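Local coordinates for protein tannase (PDB 3WA7) that hydrolyses the galloyl ester bonds of tannins, as a bacterial tannase with an alpha/beta-hydrolase fold, at residues Y216-N221 with A260-F265; R341-P346 with D419-F424. All coordinates share one frame; numbering follows the deposited sequence.

Interaction 1: Y216-N221 with A260-F265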
loop_
_atom_site.group_PDB
_atom_site.type_symbol
_atom_site.label_atom_id
_atom_site.label_comp_id
_atom_site.label_asym_id
_atom_site.label_seq_id
_atom_site.Cartn_x
_atom_site.Cartn_y
_atom_site.Cartn_z
ATOM N N TYR A 216 13.733 2.531 9.620
ATOM C CA TYR A 216 13.053 2.658 10.901
ATOM C C TYR A 216 14.002 3.111 12.001
ATOM O O TYR A 216 13.642 3.949 12.829
ATOM C CB TYR A 216 12.405 1.332 11.310
ATOM C CG TYR A 216 11.173 1.517 12.173
ATOM C CD1 TYR A 216 9.968 1.947 11.614
ATOM C CD2 TYR A 216 11.219 1.301 13.552
ATOM C CE1 TYR A 216 8.836 2.163 12.403
ATOM C CE2 TYR A 216 10.091 1.514 14.355
ATOM C CZ TYR A 216 8.908 1.945 13.774
ATOM O OH TYR A 216 7.796 2.165 14.556
ATOM N N GLU A 217 15.208 2.557 12.013
ATOM C CA GLU A 217 16.178 2.923 13.031
ATOM C C GLU A 217 16.813 4.285 12.779
ATOM O O GLU A 217 17.211 4.967 13.721
ATOM C CB GLU A 217 17.237 1.830 13.166
ATOM C CG GLU A 217 16.640 0.511 13.635
ATOM C CD GLU A 217 15.650 0.697 14.776
ATOM O OE1 GLU A 217 16.008 1.342 15.783
ATOM O OE2 GLU A 217 14.511 0.200 14.671
ATOM N N TRP A 218 16.918 4.689 11.516
ATOM C CA TRP A 218 17.448 6.014 11.234
ATOM C C TRP A 218 16.484 6.991 11.905
ATOM O O TRP A 218 16.892 7.988 12.501
ATOM C CB TRP A 218 17.469 6.298 9.731
ATOM C CG TRP A 218 17.618 7.767 9.430
ATOM C CD1 TRP A 218 18.766 8.508 9.496
ATOM C CD2 TRP A 218 16.566 8.685 9.110
ATOM N NE1 TRP A 218 18.490 9.833 9.244
ATOM C CE2 TRP A 218 17.146 9.968 9.004
ATOM C CE3 TRP A 218 15.185 8.548 8.909
ATOM C CZ2 TRP A 218 16.395 11.110 8.706
ATOM C CZ3 TRP A 218 14.434 9.688 8.612
ATOM C CH2 TRP A 218 15.045 10.951 8.514
ATOM N N GLN A 219 15.194 6.683 11.815
ATOM C CA GLN A 219 14.171 7.540 12.395
ATOM C C GLN A 219 14.013 7.450 13.912
ATOM O O GLN A 219 13.922 8.476 14.592
ATOM C CB GLN A 219 12.822 7.253 11.741
ATOM C CG GLN A 219 11.693 8.146 12.248
ATOM C CD GLN A 219 10.435 7.998 11.419
ATOM O OE1 GLN A 219 10.480 8.083 10.193
ATOM N NE2 GLN A 219 9.304 7.786 12.083
ATOM N N PHE A 220 14.004 6.234 14.451
ATOM C CA PHE A 220 13.782 6.071 15.886
ATOM C C PHE A 220 14.961 5.742 16.794
ATOM O O PHE A 220 14.770 5.523 17.989
ATOM C CB PHE A 220 12.663 5.044 16.113
ATOM C CG PHE A 220 11.293 5.546 15.736
ATOM C CD1 PHE A 220 10.581 4.965 14.687
ATOM C CD2 PHE A 220 10.709 6.597 16.438
ATOM C CE1 PHE A 220 9.302 5.424 14.346
ATOM C CE2 PHE A 220 9.432 7.062 16.105
ATOM C CZ PHE A 220 8.729 6.472 15.059
ATOM N N ASN A 221 16.175 5.706 16.256
ATOM C CA ASN A 221 17.322 5.418 17.107
ATOM C C ASN A 221 17.366 6.465 18.215
ATOM O O ASN A 221 17.169 7.653 17.962
ATOM C CB ASN A 221 18.622 5.459 16.305
ATOM C CG ASN A 221 19.845 5.271 17.178
ATOM O OD1 ASN A 221 20.560 6.228 17.480
ATOM N ND2 ASN A 221 20.084 4.033 17.606
ATOM N N ALA A 260 23.522 0.346 14.523
ATOM C CA ALA A 260 24.132 -0.235 13.332
ATOM C C ALA A 260 23.219 -0.093 12.116
ATOM O O ALA A 260 23.683 0.190 11.009
ATOM C CB ALA A 260 24.448 -1.708 13.575
ATOM N N LEU A 261 21.921 -0.303 12.324
ATOM C CA LEU A 261 20.952 -0.183 11.242
ATOM C C LEU A 261 20.860 1.266 10.787
ATOM O O LEU A 261 20.797 1.545 9.589
ATOM C CB LEU A 261 19.579 -0.692 11.698
ATOM C CG LEU A 261 19.421 -2.221 11.671
ATOM C CD1 LEU A 261 18.248 -2.652 12.536
ATOM C CD2 LEU A 261 19.221 -2.678 10.233
ATOM N N LYS A 262 20.865 2.189 11.743
ATOM C CA LYS A 262 20.789 3.608 11.411
ATOM C C LYS A 262 21.999 4.029 10.585
ATOM O O LYS A 262 21.868 4.729 9.581
ATOM C CB LYS A 262 20.715 4.456 12.683
ATOM C CG LYS A 262 20.911 5.949 12.437
ATOM C CD LYS A 262 20.522 6.776 13.657
ATOM C CE LYS A 262 20.730 8.261 13.393
ATOM N NZ LYS A 262 22.377 8.419 13.463
ATOM N N ALA A 263 23.181 3.601 11.016
ATOM C CA ALA A 263 24.408 3.941 10.307
ATOM C C ALA A 263 24.370 3.423 8.872
ATOM O O ALA A 263 24.750 4.127 7.937
ATOM C CB ALA A 263 25.612 3.353 11.039
ATOM N N GLN A 264 23.912 2.189 8.697
ATOM C CA GLN A 264 23.857 1.616 7.363
ATOM C C GLN A 264 22.820 2.283 6.462
ATOM O O GLN A 264 22.953 2.260 5.238
ATOM C CB GLN A 264 23.629 0.106 7.449
ATOM C CG GLN A 264 24.873 -0.663 7.900
ATOM C CD GLN A 264 26.110 -0.306 7.084
ATOM O OE1 GLN A 264 26.841 0.635 7.410
ATOM N NE2 GLN A 264 26.340 -1.048 6.009
ATOM N N PHE A 265 21.798 2.895 7.053
ATOM C CA PHE A 265 20.798 3.572 6.238
ATOM C C PHE A 265 21.441 4.720 5.457
ATOM O O PHE A 265 21.020 5.025 4.343
ATOM C CB PHE A 265 19.656 4.130 7.096
ATOM C CG PHE A 265 18.547 4.752 6.289
ATOM C CD1 PHE A 265 17.767 3.970 5.439
ATOM C CD2 PHE A 265 18.287 6.119 6.368
ATOM C CE1 PHE A 265 16.745 4.536 4.680
ATOM C CE2 PHE A 265 17.267 6.700 5.614
ATOM C CZ PHE A 265 16.493 5.901 4.765
#

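Interaction 2: R341-P346 with D419-F424. With GOL (glycerol), chain E.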
loop_
_atom_site.group_PDB
_atom_site.type_symbol
_atom_site.label_atom_id
_atom_site.label_comp_id
_atom_site.label_asym_id
_atom_site.label_seq_id
_atom_site.Cartn_x
_atom_site.Cartn_y
_atom_site.Cartn_z
ATOM N N ARG A 341 7.862 5.565 19.284
ATOM C CA ARG A 341 8.271 4.434 18.467
ATOM C C ARG A 341 7.210 3.353 18.636
ATOM O O ARG A 341 6.726 3.120 19.742
ATOM C CB ARG A 341 9.629 3.910 18.952
ATOM C CG ARG A 341 10.006 2.533 18.416
ATOM C CD ARG A 341 11.128 1.911 19.240
ATOM N NE ARG A 341 12.451 2.424 18.892
ATOM C CZ ARG A 341 13.189 1.974 17.880
ATOM N NH1 ARG A 341 12.737 0.996 17.105
ATOM N NH2 ARG A 341 14.386 2.497 17.648
HETATM N N MSE A 342 6.856 2.691 17.541
HETATM C CA MSE A 342 5.849 1.641 17.583
HETATM C C MSE A 342 6.462 0.248 17.641
HETATM O O MSE A 342 6.137 -0.549 18.520
HETATM C CB MSE A 342 4.952 1.734 16.349
HETATM C CG MSE A 342 3.856 0.692 16.303
HETATM SE SE MSE A 342 3.001 0.656 14.580
HETATM C CE MSE A 342 2.348 -1.158 14.618
ATOM N N LYS A 343 7.356 -0.032 16.698
ATOM C CA LYS A 343 7.993 -1.341 16.593
ATOM C C LYS A 343 9.384 -1.440 17.210
ATOM O O LYS A 343 10.106 -0.448 17.315
ATOM C CB LYS A 343 8.056 -1.745 15.119
ATOM C CG LYS A 343 6.688 -1.799 14.452
ATOM C CD LYS A 343 6.801 -2.062 12.962
ATOM C CE LYS A 343 5.424 -2.191 12.324
ATOM N NZ LYS A 343 5.514 -2.470 10.861
ATOM N N ALA A 344 9.747 -2.657 17.607
ATOM C CA ALA A 344 11.051 -2.929 18.204
ATOM C C ALA A 344 12.111 -3.075 17.114
ATOM O O ALA A 344 11.904 -2.635 15.983
ATOM C CB ALA A 344 10.983 -4.197 19.052
ATOM N N VAL A 345 13.234 -3.707 17.447
ATOM C CA VAL A 345 14.332 -3.869 16.495
ATOM C C VAL A 345 14.760 -5.324 16.277
ATOM O O VAL A 345 15.040 -6.043 17.236
ATOM C CB VAL A 345 15.575 -3.076 16.974
ATOM C CG1 VAL A 345 16.662 -3.104 15.908
ATOM C CG2 VAL A 345 15.184 -1.648 17.307
ATOM N N PRO A 346 14.786 -5.786 15.014
ATOM C CA PRO A 346 14.440 -5.043 13.798
ATOM C C PRO A 346 12.919 -4.930 13.733
ATOM O O PRO A 346 12.212 -5.814 14.218
ATOM C CB PRO A 346 14.997 -5.923 12.678
ATOM C CG PRO A 346 16.116 -6.680 13.345
ATOM C CD PRO A 346 15.503 -7.028 14.670
ATOM N N ASP A 419 1.610 8.185 11.485
ATOM C CA ASP A 419 1.736 6.769 11.147
ATOM C C ASP A 419 3.176 6.316 11.397
ATOM O O ASP A 419 4.096 6.749 10.702
ATOM C CB ASP A 419 1.369 6.569 9.670
ATOM C CG ASP A 419 1.388 5.112 9.245
ATOM O OD1 ASP A 419 2.169 4.326 9.817
ATOM O OD2 ASP A 419 0.629 4.758 8.314
ATOM N N ARG A 420 3.363 5.444 12.388
ATOM C CA ARG A 420 4.689 4.939 12.743
ATOM C C ARG A 420 4.915 3.479 12.350
ATOM O O ARG A 420 5.838 2.835 12.854
ATOM C CB ARG A 420 4.915 5.082 14.253
ATOM C CG ARG A 420 4.562 6.456 14.796
ATOM C CD ARG A 420 3.371 6.371 15.722
ATOM N NE ARG A 420 3.710 5.708 16.977
ATOM C CZ ARG A 420 3.154 4.583 17.417
ATOM N NH1 ARG A 420 2.216 3.969 16.703
ATOM N NH2 ARG A 420 3.535 4.073 18.584
ATOM N N ASP A 421 4.085 2.950 11.454
ATOM C CA ASP A 421 4.237 1.558 11.039
ATOM C C ASP A 421 5.493 1.348 10.206
ATOM O O ASP A 421 6.007 0.235 10.103
ATOM C CB ASP A 421 2.992 1.085 10.289
ATOM C CG ASP A 421 1.842 0.782 11.228
ATOM O OD1 ASP A 421 1.359 1.715 11.902
ATOM O OD2 ASP A 421 1.431 -0.395 11.306
ATOM N N THR A 422 5.980 2.428 9.610
ATOM C CA THR A 422 7.215 2.391 8.842
ATOM C C THR A 422 7.728 3.827 8.835
ATOM O O THR A 422 6.956 4.765 9.030
ATOM C CB THR A 422 6.995 1.874 7.394
ATOM O OG1 THR A 422 8.264 1.555 6.808
ATOM C CG2 THR A 422 6.290 2.918 6.538
ATOM N N SER A 423 9.027 4.004 8.638
ATOM C CA SER A 423 9.603 5.344 8.627
ATOM C C SER A 423 9.036 6.226 7.524
ATOM O O SER A 423 8.674 5.742 6.449
ATOM C CB SER A 423 11.123 5.269 8.458
ATOM O OG SER A 423 11.665 6.564 8.249
ATOM N N PHE A 424 8.965 7.524 7.801
ATOM C CA PHE A 424 8.485 8.500 6.830
ATOM C C PHE A 424 9.403 8.458 5.616
ATOM O O PHE A 424 8.994 8.792 4.509
ATOM C CB PHE A 424 8.522 9.907 7.432
ATOM C CG PHE A 424 7.633 10.077 8.626
ATOM C CD1 PHE A 424 8.157 10.492 9.846
ATOM C CD2 PHE A 424 6.268 9.822 8.528
ATOM C CE1 PHE A 424 7.329 10.651 10.960
ATOM C CE2 PHE A 424 5.433 9.977 9.630
ATOM C CZ PHE A 424 5.963 10.393 10.848
HETATM C C1 GOL E . 2.177 -2.852 9.148
HETATM O O1 GOL E . 2.744 -2.493 10.413
HETATM C C2 GOL E . 2.858 -4.113 8.617
HETATM O O2 GOL E . 4.272 -3.944 8.679
HETATM C C3 GOL E . 2.457 -4.349 7.162
HETATM O O3 GOL E . 2.590 -5.741 6.856
#

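Interaction 1: Y216-N221 with A260-F265
W218 and F265 meet obliquely, and the geometry fits neither a stack nor an edge-to-face pair: the five-membered ring of W218 and the F265 ring have centroids 5.2 Å apart and planes inclined at 37°. F265 CE2 lies 3.8 Å above the indole plane, displaced toward the rim, and F265 CD2 comes to 3.5 Å from W218 CB, so the phenyl ring covers the base of the indole rather than its far end. A chi1 of 163° sets W218 CG anti to the backbone N, where F265 CD2 meets it at 3.5 Å; NE1 donates to G288 O, and V296 touches the indole from helix 291-309. The segments belong to helix 209-220, with N221 just past its end, and helix 252-271; over 216-220 and 260-265 the axes come to 7.5 Å, with N-to-C directions 107° apart. These helices form part of the long insertion between neighbouring sheet strands 199-203 and 410-414, the place where alpha/beta-hydrolases commonly carry a lid. At the crossing the CA atoms of W218 and K262 are just 4.1 Å apart, close enough for K262 CB to rest 3.7 Å from E217 O. Further out, K262 CD meets N221 CB, the side chains crossing at about a right angle, although K262 is modelled in two conformers and this outer contact is less certain. E217 and L261 touch through aliphatic carbon, E217 CG lying 3.7 Å from both L261 CB and L261 CD1. Beyond CG the glutamate bends at chi2 and its carboxylate turns off, OE1 accepting from S258 OG. No hydrogen bond joins the two segments.

Interaction 2: R341-P346 with D419-F424
Beside the probable Ser-His-Asp triad of S163, H451 and D419, M342, a selenomethionine introduced by labelling, and K343 lie against R420 and D421, which directly follow the triad acid. M342 CB sits 3.3 Å above the R420 guanidinium plane, offset toward the rim. Beyond CG the M342 chain is extended, its chi2 of -169° placing SE where it reaches D421 OD1 at 3.3 Å, a van der Waals approach. The guanidinium under M342 is held by other polar partners, R420 NE donating to T340 O and NH2 to H227 O. D419 lies on the loop after strand 410-414, the usual location of the acid in alpha/beta-hydrolases. Its OD2 is hydrogen-bonded to H451 ND1, while OD1 takes the backbone N of D421 with an N-H...O angle of 162°, an Asx turn that holds the backbone at D421, the residue K343 meets. K343 stretches its side chain fully and brings NZ to D421 O at 2.9 Å, in the carbonyl plane and on a lone pair, with a C=O...N angle of 140°. The same ammonium donates to both O1 (2.8 Å) and O2 (2.9 Å) of a glycerol probably taken from the crystallisation liquor. O1 of that glycerol in turn donates to D421 OD2 at 2.6 Å, bridging lysine and aspartate, whose NZ and OD2 are 4.6 Å apart without direct contact. An alanine in place of K343 would probably leave D421 O and the two glycerol oxygens without this donor, and the D421 carboxylate without the lysine's charge. The glycerol and a sulfate about 4 Å from the D421 side chain are consistent with a pocket that accepts polar groups.

In the fold
Interaction 1 closes before interaction 2 opens along the chain, and their centres are 11 Å apart on the same side of the molecule. Three of the four segments, 216-221, 260-265 and 341-346, come from the insertion between strands 199-203 and 410-414; segment 419-424 follows the second of these strands, on the catalytic side of the core. Helix 209-220 connects the contacts: Y216 OH lies 2.7 Å from R420 O, a probable hydrogen bond, and E217 OE1 makes a salt bridge of 2.7 Å to R341 NH2. The helix packing of interaction 1 is thus continuous with the loop next to the probable triad acid, tying the inserted region to the active-site side of the hydrolase core.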